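Long-range contacts in cephalosporin acylase (Bacillus halodurans, PDB 2NLZ), which is of unknown function but, as a gamma-glutamyltranspeptidase relative of the N-terminal nucleophile hydrolase clan, probably cleaves amide bonds, perhaps those of acylated cephalosporins: residues D71-L82 and H419-D430; D258-E266 and H448-D457. The protein carries 1 engineered substitution. All blocks are in the same frame, centred on the assembly; numbering follows the deposited sequence.

Contact 1 of 2, residues D71-L82 and H419-D430; sequences DAFALVWTKGKL and HTIIPGFLTKND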
loop_
_atom_site.group_PDB
_atom_site.type_symbol
_atom_site.label_atom_id
_atom_site.label_comp_id
_atom_site.label_asym_id
_atom_site.label_seq_id
_atom_site.Cartn_x
_atom_site.Cartn_y
_atom_site.Cartn_z
ATOM N N ASP D 71 -5.746 -6.403 40.225
ATOM C CA ASP D 71 -5.526 -5.081 40.819
ATOM C C ASP D 71 -5.640 -3.983 39.763
ATOM O O ASP D 71 -5.739 -4.289 38.574
ATOM C CB ASP D 71 -4.285 -4.964 41.741
ATOM C CG ASP D 71 -3.070 -5.661 41.216
ATOM O OD1 ASP D 71 -2.279 -6.114 42.064
ATOM O OD2 ASP D 71 -2.896 -5.755 39.987
ATOM N N ALA D 72 -5.669 -2.724 40.207
ATOM C CA ALA D 72 -5.962 -1.587 39.331
ATOM C C ALA D 72 -5.070 -0.376 39.589
ATOM O O ALA D 72 -4.401 -0.301 40.609
ATOM C CB ALA D 72 -7.423 -1.193 39.475
ATOM N N PHE D 73 -5.068 0.570 38.655
ATOM C CA PHE D 73 -4.355 1.844 38.812
ATOM C C PHE D 73 -5.156 2.962 38.152
ATOM O O PHE D 73 -5.867 2.729 37.158
ATOM C CB PHE D 73 -2.971 1.787 38.163
ATOM C CG PHE D 73 -1.919 1.096 38.993
ATOM C CD1 PHE D 73 -1.079 1.822 39.812
ATOM C CD2 PHE D 73 -1.736 -0.286 38.911
ATOM C CE1 PHE D 73 -0.089 1.186 40.549
ATOM C CE2 PHE D 73 -0.752 -0.936 39.654
ATOM C CZ PHE D 73 0.072 -0.196 40.471
ATOM N N ALA D 74 -5.034 4.181 38.682
ATOM C CA ALA D 74 -5.755 5.323 38.103
ATOM C C ALA D 74 -5.045 6.653 38.249
ATOM O O ALA D 74 -4.426 6.931 39.278
ATOM C CB ALA D 74 -7.169 5.424 38.663
ATOM N N LEU D 75 -5.119 7.451 37.188
ATOM C CA LEU D 75 -4.805 8.863 37.259
ATOM C C LEU D 75 -6.104 9.601 37.002
ATOM O O LEU D 75 -6.671 9.516 35.911
ATOM C CB LEU D 75 -3.729 9.268 36.249
ATOM C CG LEU D 75 -2.266 9.086 36.682
ATOM C CD1 LEU D 75 -1.292 9.488 35.592
ATOM C CD2 LEU D 75 -1.996 9.885 37.942
ATOM N N VAL D 76 -6.597 10.297 38.020
ATOM C CA VAL D 76 -7.872 11.000 37.900
ATOM C C VAL D 76 -7.693 12.508 38.068
ATOM O O VAL D 76 -7.080 12.974 39.031
ATOM C CB VAL D 76 -8.966 10.398 38.853
ATOM C CG1 VAL D 76 -8.364 9.998 40.176
ATOM C CG2 VAL D 76 -10.098 11.370 39.070
ATOM N N TRP D 77 -8.189 13.256 37.090
ATOM C CA TRP D 77 -8.164 14.713 37.164
ATOM C C TRP D 77 -9.526 15.220 37.547
ATOM O O TRP D 77 -10.494 15.038 36.812
ATOM C CB TRP D 77 -7.781 15.341 35.830
ATOM C CG TRP D 77 -7.691 16.846 35.869
ATOM C CD1 TRP D 77 -8.719 17.748 35.721
ATOM C CD2 TRP D 77 -6.498 17.628 36.037
ATOM N NE1 TRP D 77 -8.232 19.037 35.789
ATOM C CE2 TRP D 77 -6.874 18.987 35.981
ATOM C CE3 TRP D 77 -5.145 17.308 36.225
ATOM C CZ2 TRP D 77 -5.950 20.016 36.110
ATOM C CZ3 TRP D 77 -4.232 18.331 36.360
ATOM C CH2 TRP D 77 -4.636 19.667 36.304
ATOM N N THR D 78 -9.583 15.879 38.694
ATOM C CA THR D 78 -10.825 16.418 39.205
ATOM C C THR D 78 -10.499 17.597 40.105
ATOM O O THR D 78 -9.517 17.547 40.865
ATOM C CB THR D 78 -11.645 15.328 39.947
ATOM O OG1 THR D 78 -12.858 15.891 40.451
ATOM C CG2 THR D 78 -10.844 14.707 41.082
ATOM N N LYS D 79 -11.325 18.645 40.004
ATOM C CA LYS D 79 -11.152 19.924 40.730
ATOM C C LYS D 79 -9.767 20.525 40.494
ATOM O O LYS D 79 -9.067 20.872 41.452
ATOM C CB LYS D 79 -11.393 19.796 42.256
ATOM C CG LYS D 79 -12.212 18.591 42.760
ATOM C CD LYS D 79 -13.706 18.870 42.864
ATOM C CE LYS D 79 -14.427 17.669 43.471
ATOM N NZ LYS D 79 -15.883 17.911 43.654
ATOM N N GLY D 80 -9.367 20.616 39.226
ATOM C CA GLY D 80 -8.075 21.203 38.840
ATOM C C GLY D 80 -6.796 20.565 39.379
ATOM O O GLY D 80 -5.748 21.210 39.418
ATOM N N LYS D 81 -6.873 19.292 39.764
ATOM C CA LYS D 81 -5.758 18.588 40.398
ATOM C C LYS D 81 -5.660 17.139 39.907
ATOM O O LYS D 81 -6.673 16.435 39.779
ATOM C CB LYS D 81 -5.926 18.620 41.924
ATOM C CG LYS D 81 -4.692 18.243 42.745
ATOM C CD LYS D 81 -3.652 19.362 42.777
ATOM C CE LYS D 81 -2.937 19.439 44.132
ATOM N NZ LYS D 81 -2.474 18.111 44.637
ATOM N N LEU D 82 -4.439 16.694 39.632
ATOM C CA LEU D 82 -4.234 15.320 39.220
ATOM C C LEU D 82 -3.977 14.438 40.431
ATOM O O LEU D 82 -3.098 14.734 41.238
ATOM C CB LEU D 82 -3.080 15.210 38.224
ATOM C CG LEU D 82 -2.940 13.803 37.636
ATOM C CD1 LEU D 82 -3.974 13.530 36.554
ATOM C CD2 LEU D 82 -1.551 13.568 37.121
ATOM N N HIS D 419 5.163 -3.475 38.706
ATOM C CA HIS D 419 3.847 -3.638 38.087
ATOM C C HIS D 419 3.857 -3.093 36.667
ATOM O O HIS D 419 4.356 -2.001 36.434
ATOM C CB HIS D 419 2.788 -2.909 38.918
ATOM C CG HIS D 419 1.521 -3.683 39.088
ATOM N ND1 HIS D 419 0.562 -3.765 38.103
ATOM C CD2 HIS D 419 1.054 -4.407 40.129
ATOM C CE1 HIS D 419 -0.444 -4.506 38.531
ATOM N NE2 HIS D 419 -0.170 -4.911 39.758
ATOM N N THR D 420 3.301 -3.856 35.729
ATOM C CA THR D 420 3.352 -3.495 34.302
ATOM C C THR D 420 2.254 -2.540 33.845
ATOM O O THR D 420 2.444 -1.760 32.911
ATOM C CB THR D 420 3.298 -4.740 33.402
ATOM O OG1 THR D 420 2.131 -5.517 33.721
ATOM C CG2 THR D 420 4.567 -5.568 33.577
ATOM N N ILE D 421 1.101 -2.655 34.492
ATOM C CA ILE D 421 -0.038 -1.789 34.307
ATOM C C ILE D 421 0.309 -0.327 34.580
ATOM O O ILE D 421 0.702 0.034 35.696
ATOM C CB ILE D 421 -1.098 -2.197 35.302
ATOM C CG1 ILE D 421 -1.884 -3.388 34.811
ATOM C CG2 ILE D 421 -2.089 -1.091 35.568
ATOM C CD1 ILE D 421 -2.957 -3.691 35.827
ATOM N N ILE D 422 0.162 0.520 33.569
ATOM C CA ILE D 422 0.463 1.942 33.723
ATOM C C ILE D 422 -0.533 2.879 33.016
ATOM O O ILE D 422 -0.616 2.915 31.788
ATOM C CB ILE D 422 1.948 2.287 33.321
ATOM C CG1 ILE D 422 2.247 1.963 31.846
ATOM C CG2 ILE D 422 2.953 1.577 34.252
ATOM C CD1 ILE D 422 3.546 2.576 31.326
ATOM N N PRO D 423 -1.304 3.640 33.803
ATOM C CA PRO D 423 -2.196 4.626 33.222
ATOM C C PRO D 423 -1.461 5.951 33.078
ATOM O O PRO D 423 -0.725 6.368 33.983
ATOM C CB PRO D 423 -3.296 4.752 34.270
ATOM C CG PRO D 423 -2.619 4.437 35.587
ATOM C CD PRO D 423 -1.370 3.623 35.278
ATOM N N GLY D 424 -1.652 6.611 31.947
ATOM C CA GLY D 424 -0.923 7.843 31.691
ATOM C C GLY D 424 -1.837 9.041 31.665
ATOM O O GLY D 424 -3.027 8.916 31.387
ATOM N N PHE D 425 -1.269 10.207 31.956
ATOM C CA PHE D 425 -1.992 11.460 31.785
ATOM C C PHE D 425 -1.115 12.546 31.190
ATOM O O PHE D 425 0.061 12.659 31.530
ATOM C CB PHE D 425 -2.568 11.942 33.112
ATOM C CG PHE D 425 -3.831 12.753 32.966
ATOM C CD1 PHE D 425 -5.072 12.143 33.097
ATOM C CD2 PHE D 425 -3.779 14.121 32.701
ATOM C CE1 PHE D 425 -6.241 12.882 32.965
ATOM C CE2 PHE D 425 -4.944 14.866 32.566
ATOM C CZ PHE D 425 -6.176 14.241 32.704
ATOM N N LEU D 426 -1.704 13.342 30.306
ATOM C CA LEU D 426 -1.002 14.447 29.678
ATOM C C LEU D 426 -1.586 15.808 30.075
ATOM O O LEU D 426 -2.808 15.981 30.165
ATOM C CB LEU D 426 -0.979 14.285 28.153
ATOM C CG LEU D 426 -0.041 15.199 27.340
ATOM C CD1 LEU D 426 1.398 15.151 27.841
ATOM C CD2 LEU D 426 -0.094 14.857 25.854
ATOM N N THR D 427 -0.682 16.769 30.264
ATOM C CA THR D 427 -0.976 18.067 30.860
ATOM C C THR D 427 -0.115 19.150 30.191
ATOM O O THR D 427 1.006 18.879 29.783
ATOM C CB THR D 427 -0.723 17.972 32.389
ATOM O OG1 THR D 427 -1.938 17.594 33.036
ATOM C CG2 THR D 427 -0.193 19.258 32.998
ATOM N N LYS D 428 -0.651 20.358 30.047
ATOM C CA LYS D 428 0.133 21.487 29.535
ATOM C C LYS D 428 -0.165 22.771 30.310
ATOM O O LYS D 428 -1.289 23.283 30.257
ATOM C CB LYS D 428 -0.128 21.693 28.041
ATOM C CG LYS D 428 0.700 22.789 27.384
ATOM C CD LYS D 428 0.252 23.013 25.941
ATOM C CE LYS D 428 0.932 24.216 25.299
ATOM N NZ LYS D 428 2.387 24.007 25.094
ATOM N N ASN D 429 0.852 23.283 31.011
ATOM C CA ASN D 429 0.753 24.519 31.806
ATOM C C ASN D 429 -0.350 24.466 32.852
ATOM O O ASN D 429 -1.190 25.369 32.918
ATOM C CB ASN D 429 0.550 25.760 30.918
ATOM C CG ASN D 429 1.678 25.970 29.929
ATOM O OD1 ASN D 429 2.834 25.656 30.201
ATOM N ND2 ASN D 429 1.342 26.515 28.767
ATOM N N ASP D 430 -0.349 23.400 33.648
ATOM C CA ASP D 430 -1.379 23.146 34.676
ATOM C C ASP D 430 -2.834 23.131 34.147
ATOM O O ASP D 430 -3.791 23.399 34.878
ATOM C CB ASP D 430 -1.211 24.082 35.889
ATOM C CG ASP D 430 -1.853 23.523 37.158
ATOM O OD1 ASP D 430 -1.834 22.288 37.355
ATOM O OD2 ASP D 430 -2.385 24.324 37.958
#
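Phe425 lays one face of its ring against the CD1 methyl of Leu82, a CH-pi contact with CD1 3.9 Å from the ring centroid of Phe425 and 18° off the ring normal. This is packing between beta layers, consistent with the stacked core of an N-terminal nucleophile hydrolase: the axes of strands 71-78 and 424-428 come within 7.4 Å and run 21° apart, with side chains filling the space between. Phe425 CB meets CD1 of Leu75, while its far ring carbon CZ touches Trp77 CB at 3.7 Å. Further along, Phe73 packs against Ile421 and Pro423, its CD2 lying 3.5 Å from Ile421 CG2 and its CB against Pro423 CG. Phe73 CG is turned opposite the carbonyl carbon (chi1 -80°), which carries CE2 onto the face of His419 in an edge-to-face pair, centroids 5.0 Å apart. The His419 ring is held at its edge too, by a weak hydrogen bond from NE2 to Asp71 OD2. The other oxygen of Asp71 takes weak bonds from Gln395 and Gly89. At the opposite end, Asp430 OD1 reaches the edge of the Trp77 indole, 4.0 Å from CH2.

Contact 2 of 2, residues D258-E266 and H448-D457; sequences DYRGYRVWE and HMQVMMNTID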
loop_
_atom_site.group_PDB
_atom_site.type_symbol
_atom_site.label_atom_id
_atom_site.label_comp_id
_atom_site.label_asym_id
_atom_site.label_seq_id
_atom_site.Cartn_x
_atom_site.Cartn_y
_atom_site.Cartn_z
ATOM N N ASP D 258 8.930 17.184 32.015
ATOM C CA ASP D 258 8.595 18.212 31.042
ATOM C C ASP D 258 9.027 17.710 29.682
ATOM O O ASP D 258 10.219 17.560 29.432
ATOM C CB ASP D 258 9.281 19.539 31.353
ATOM C CG ASP D 258 8.808 20.668 30.444
ATOM O OD1 ASP D 258 9.192 20.699 29.249
ATOM O OD2 ASP D 258 8.057 21.536 30.931
ATOM N N TYR D 259 8.058 17.423 28.817
ATOM C CA TYR D 259 8.368 17.029 27.444
ATOM C C TYR D 259 7.901 18.096 26.453
ATOM O O TYR D 259 6.747 18.099 25.997
ATOM C CB TYR D 259 7.807 15.640 27.091
ATOM C CG TYR D 259 8.404 15.089 25.818
ATOM C CD1 TYR D 259 9.679 14.536 25.816
ATOM C CD2 TYR D 259 7.708 15.153 24.610
ATOM C CE1 TYR D 259 10.247 14.052 24.651
ATOM C CE2 TYR D 259 8.263 14.674 23.441
ATOM C CZ TYR D 259 9.538 14.121 23.464
ATOM O OH TYR D 259 10.118 13.633 22.304
ATOM N N ARG D 260 8.833 19.001 26.141
ATOM C CA ARG D 260 8.642 20.067 25.155
ATOM C C ARG D 260 7.449 20.952 25.486
ATOM O O ARG D 260 6.645 21.279 24.607
ATOM C CB ARG D 260 8.535 19.486 23.737
ATOM C CG ARG D 260 9.443 18.295 23.536
ATOM C CD ARG D 260 9.831 18.113 22.113
ATOM N NE ARG D 260 10.581 16.875 21.929
ATOM C CZ ARG D 260 11.905 16.793 21.970
ATOM N NH1 ARG D 260 12.630 17.881 22.194
ATOM N NH2 ARG D 260 12.504 15.624 21.787
ATOM N N GLY D 261 7.352 21.323 26.766
ATOM C CA GLY D 261 6.302 22.224 27.259
ATOM C C GLY D 261 5.157 21.520 27.963
ATOM O O GLY D 261 4.558 22.063 28.905
ATOM N N TYR D 262 4.850 20.314 27.482
ATOM C CA TYR D 262 3.839 19.452 28.078
ATOM C C TYR D 262 4.434 18.746 29.294
ATOM O O TYR D 262 5.658 18.696 29.460
ATOM C CB TYR D 262 3.371 18.402 27.062
ATOM C CG TYR D 262 2.589 18.951 25.881
ATOM C CD1 TYR D 262 1.198 18.878 25.856
ATOM C CD2 TYR D 262 3.243 19.532 24.787
ATOM C CE1 TYR D 262 0.475 19.375 24.782
ATOM C CE2 TYR D 262 2.526 20.034 23.703
ATOM C CZ TYR D 262 1.141 19.950 23.712
ATOM O OH TYR D 262 0.410 20.436 22.655
ATOM N N ARG D 263 3.567 18.206 30.144
ATOM C CA ARG D 263 4.009 17.314 31.206
ATOM C C ARG D 263 3.362 15.939 31.065
ATOM O O ARG D 263 2.133 15.814 30.979
ATOM C CB ARG D 263 3.760 17.915 32.592
ATOM C CG ARG D 263 4.573 19.173 32.866
ATOM C CD ARG D 263 4.807 19.379 34.356
ATOM N NE ARG D 263 5.866 18.518 34.887
ATOM C CZ ARG D 263 7.151 18.857 34.954
ATOM N NH1 ARG D 263 7.553 20.042 34.521
ATOM N NH2 ARG D 263 8.038 18.012 35.454
ATOM N N VAL D 264 4.209 14.914 31.027
ATOM C CA VAL D 264 3.773 13.528 30.898
ATOM C C VAL D 264 3.711 12.878 32.283
ATOM O O VAL D 264 4.724 12.773 32.973
ATOM C CB VAL D 264 4.726 12.732 29.989
ATOM C CG1 VAL D 264 4.179 11.350 29.731
ATOM C CG2 VAL D 264 4.923 13.455 28.686
ATOM N N TRP D 265 2.518 12.442 32.681
ATOM C CA TRP D 265 2.319 11.904 34.022
ATOM C C TRP D 265 2.199 10.382 34.052
ATOM O O TRP D 265 1.580 9.775 33.172
ATOM C CB TRP D 265 1.083 12.520 34.659
ATOM C CG TRP D 265 1.184 13.983 34.820
ATOM C CD1 TRP D 265 0.803 14.930 33.922
ATOM C CD2 TRP D 265 1.693 14.690 35.961
ATOM N NE1 TRP D 265 1.042 16.188 34.429
ATOM C CE2 TRP D 265 1.590 16.070 35.677
ATOM C CE3 TRP D 265 2.223 14.290 37.195
ATOM C CZ2 TRP D 265 2.001 17.060 36.582
ATOM C CZ3 TRP D 265 2.638 15.274 38.092
ATOM C CH2 TRP D 265 2.523 16.645 37.776
ATOM N N GLU D 266 2.811 9.782 35.069
ATOM C CA GLU D 266 2.658 8.371 35.342
ATOM C C GLU D 266 2.459 8.181 36.855
ATOM O O GLU D 266 2.794 9.067 37.652
ATOM C CB GLU D 266 3.912 7.605 34.899
ATOM C CG GLU D 266 4.273 7.697 33.419
ATOM C CD GLU D 266 3.436 6.800 32.513
ATOM O OE1 GLU D 266 2.792 5.845 33.014
ATOM O OE2 GLU D 266 3.438 7.053 31.287
ATOM N N HIS D 448 3.536 4.059 25.499
ATOM C CA HIS D 448 3.441 5.392 26.077
ATOM C C HIS D 448 4.424 6.349 25.386
ATOM O O HIS D 448 4.076 7.493 25.081
ATOM C CB HIS D 448 3.725 5.345 27.579
ATOM C CG HIS D 448 2.553 4.923 28.407
ATOM N ND1 HIS D 448 2.304 5.445 29.656
ATOM C CD2 HIS D 448 1.556 4.037 28.166
ATOM C CE1 HIS D 448 1.208 4.896 30.152
ATOM N NE2 HIS D 448 0.739 4.032 29.271
ATOM N N MET D 449 5.642 5.884 25.126
ATOM C CA MET D 449 6.620 6.740 24.464
ATOM C C MET D 449 6.166 7.060 23.052
ATOM O O MET D 449 6.317 8.196 22.594
ATOM C CB MET D 449 8.015 6.110 24.428
ATOM C CG MET D 449 9.104 7.136 24.121
ATOM S SD MET D 449 10.813 6.573 23.853
ATOM C CE MET D 449 10.526 5.364 22.605
ATOM N N GLN D 450 5.597 6.063 22.374
ATOM C CA GLN D 450 5.170 6.260 20.992
ATOM C C GLN D 450 3.993 7.223 20.879
ATOM O O GLN D 450 4.095 8.184 20.119
ATOM C CB GLN D 450 4.949 4.936 20.256
ATOM C CG GLN D 450 6.268 4.224 19.946
ATOM C CD GLN D 450 6.094 2.753 19.581
ATOM O OE1 GLN D 450 5.703 2.425 18.463
ATOM N NE2 GLN D 450 6.413 1.864 20.511
ATOM N N VAL D 451 2.922 7.026 21.664
ATOM C CA VAL D 451 1.777 7.951 21.581
ATOM C C VAL D 451 2.161 9.367 22.005
ATOM O O VAL D 451 1.653 10.337 21.438
ATOM C CB VAL D 451 0.478 7.497 22.339
ATOM C CG1 VAL D 451 0.053 6.100 21.935
ATOM C CG2 VAL D 451 0.646 7.590 23.832
ATOM N N MET D 452 3.072 9.485 22.976
ATOM C CA MET D 452 3.507 10.809 23.435
ATOM C C MET D 452 4.273 11.559 22.353
ATOM O O MET D 452 4.039 12.752 22.122
ATOM C CB MET D 452 4.307 10.743 24.749
ATOM C CG MET D 452 3.448 10.600 26.025
ATOM S SD MET D 452 2.162 11.862 26.190
ATOM C CE MET D 452 0.732 11.121 25.396
ATOM N N MET D 453 5.162 10.853 21.668
ATOM C CA MET D 453 5.904 11.469 20.572
ATOM C C MET D 453 5.026 11.701 19.343
ATOM O O MET D 453 5.160 12.717 18.665
ATOM C CB MET D 453 7.122 10.637 20.229
ATOM C CG MET D 453 8.151 10.689 21.301
ATOM S SD MET D 453 9.741 10.325 20.600
ATOM C CE MET D 453 10.097 8.856 21.497
ATOM N N ASN D 454 4.109 10.772 19.078
ATOM C CA ASN D 454 3.117 10.950 18.018
ATOM C C ASN D 454 2.249 12.177 18.261
ATOM O O ASN D 454 1.828 12.846 17.324
ATOM C CB ASN D 454 2.233 9.707 17.884
ATOM C CG ASN D 454 2.993 8.496 17.357
ATOM O OD1 ASN D 454 4.136 8.602 16.915
ATOM N ND2 ASN D 454 2.357 7.326 17.425
ATOM N N THR D 455 1.985 12.473 19.525
ATOM C CA THR D 455 1.131 13.594 19.875
ATOM C C THR D 455 1.887 14.914 19.961
ATOM O O THR D 455 1.546 15.882 19.271
ATOM C CB THR D 455 0.366 13.316 21.174
ATOM O OG1 THR D 455 -0.403 12.124 20.994
ATOM C CG2 THR D 455 -0.586 14.446 21.491
ATOM N N ILE D 456 2.929 14.938 20.785
ATOM C CA ILE D 456 3.672 16.172 21.044
ATOM C C ILE D 456 4.616 16.529 19.892
ATOM O O ILE D 456 4.559 17.633 19.342
ATOM C CB ILE D 456 4.418 16.105 22.404
ATOM C CG1 ILE D 456 3.405 16.058 23.562
ATOM C CG2 ILE D 456 5.399 17.260 22.549
ATOM C CD1 ILE D 456 3.864 15.229 24.757
ATOM N N ASP D 457 5.465 15.587 19.513
ATOM C CA ASP D 457 6.459 15.833 18.474
ATOM C C ASP D 457 5.887 15.888 17.078
ATOM O O ASP D 457 6.343 16.665 16.251
ATOM C CB ASP D 457 7.536 14.763 18.509
ATOM C CG ASP D 457 8.334 14.804 19.771
ATOM O OD1 ASP D 457 8.708 15.922 20.187
ATOM O OD2 ASP D 457 8.584 13.722 20.336
#
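Helix-on-strand packing, consistent with an outer layer of the N-terminal nucleophile hydrolase sandwich, is seen here: helix 444-457 runs nearly antiparallel to strand 262-266, and Ile456 and Asp457 meet the type I' hairpin turn Tyr259-Tyr262. Asp457 takes a bond on each oxygen. OD2 accepts from Tyr259 OH at 2.5 Å, near the plane of the phenol ring, and OD1 receives a weak, bent bond from Arg260 NE, 2.7 Å long and part of a salt bridge. Arg260 NH2 in turn donates to Tyr259 OH, so that hydroxyl links the guanidinium and the carboxylate; the same NH2 also reaches Phe286 O. A phenylalanine in place of Tyr259 would probably deprive Asp457 OD2 of its donor and Arg260 NH2 of one acceptor. Beside this cluster, Ile456 divides its branches between two tyrosines: CG1 stands over one face of Tyr262, 3.9 Å from the ring centroid, while CG2 meets the edge of Tyr259 at CD2. Val264 CG1 packs on Met452 CG at 3.9 Å, in the middle of the interface. At the far end the chain of Glu266 is bent at chi2 (-78°), and its OE2 offers the syn lone pair to His448 ND1 at 2.6 Å and lies only 3° out of the imidazole plane.

In the fold
Contact 1 and contact 2 have centres about 14 Å apart and meet through strands 424-428 and 262-266, which are antiparallel neighbours. Backbone pairing joins them directly: Thr427 O lies 2.7 Å from Arg263 N, a probable hydrogen bond, and Phe425 O is equally placed for Trp265 N. The contacts use different sides of strand 424-428, since Phe425 and Thr427 face residues 71-82 while Leu426 meets Met452 and Ile456 of helix 444-457. Along the chain the segments alternate: 71-82, 258-266, 419-430, 448-457. Successive layers, strand upon strand and then helix, are thus tied together by distant parts of the sequence, as in an N-terminal nucleophile hydrolase sandwich.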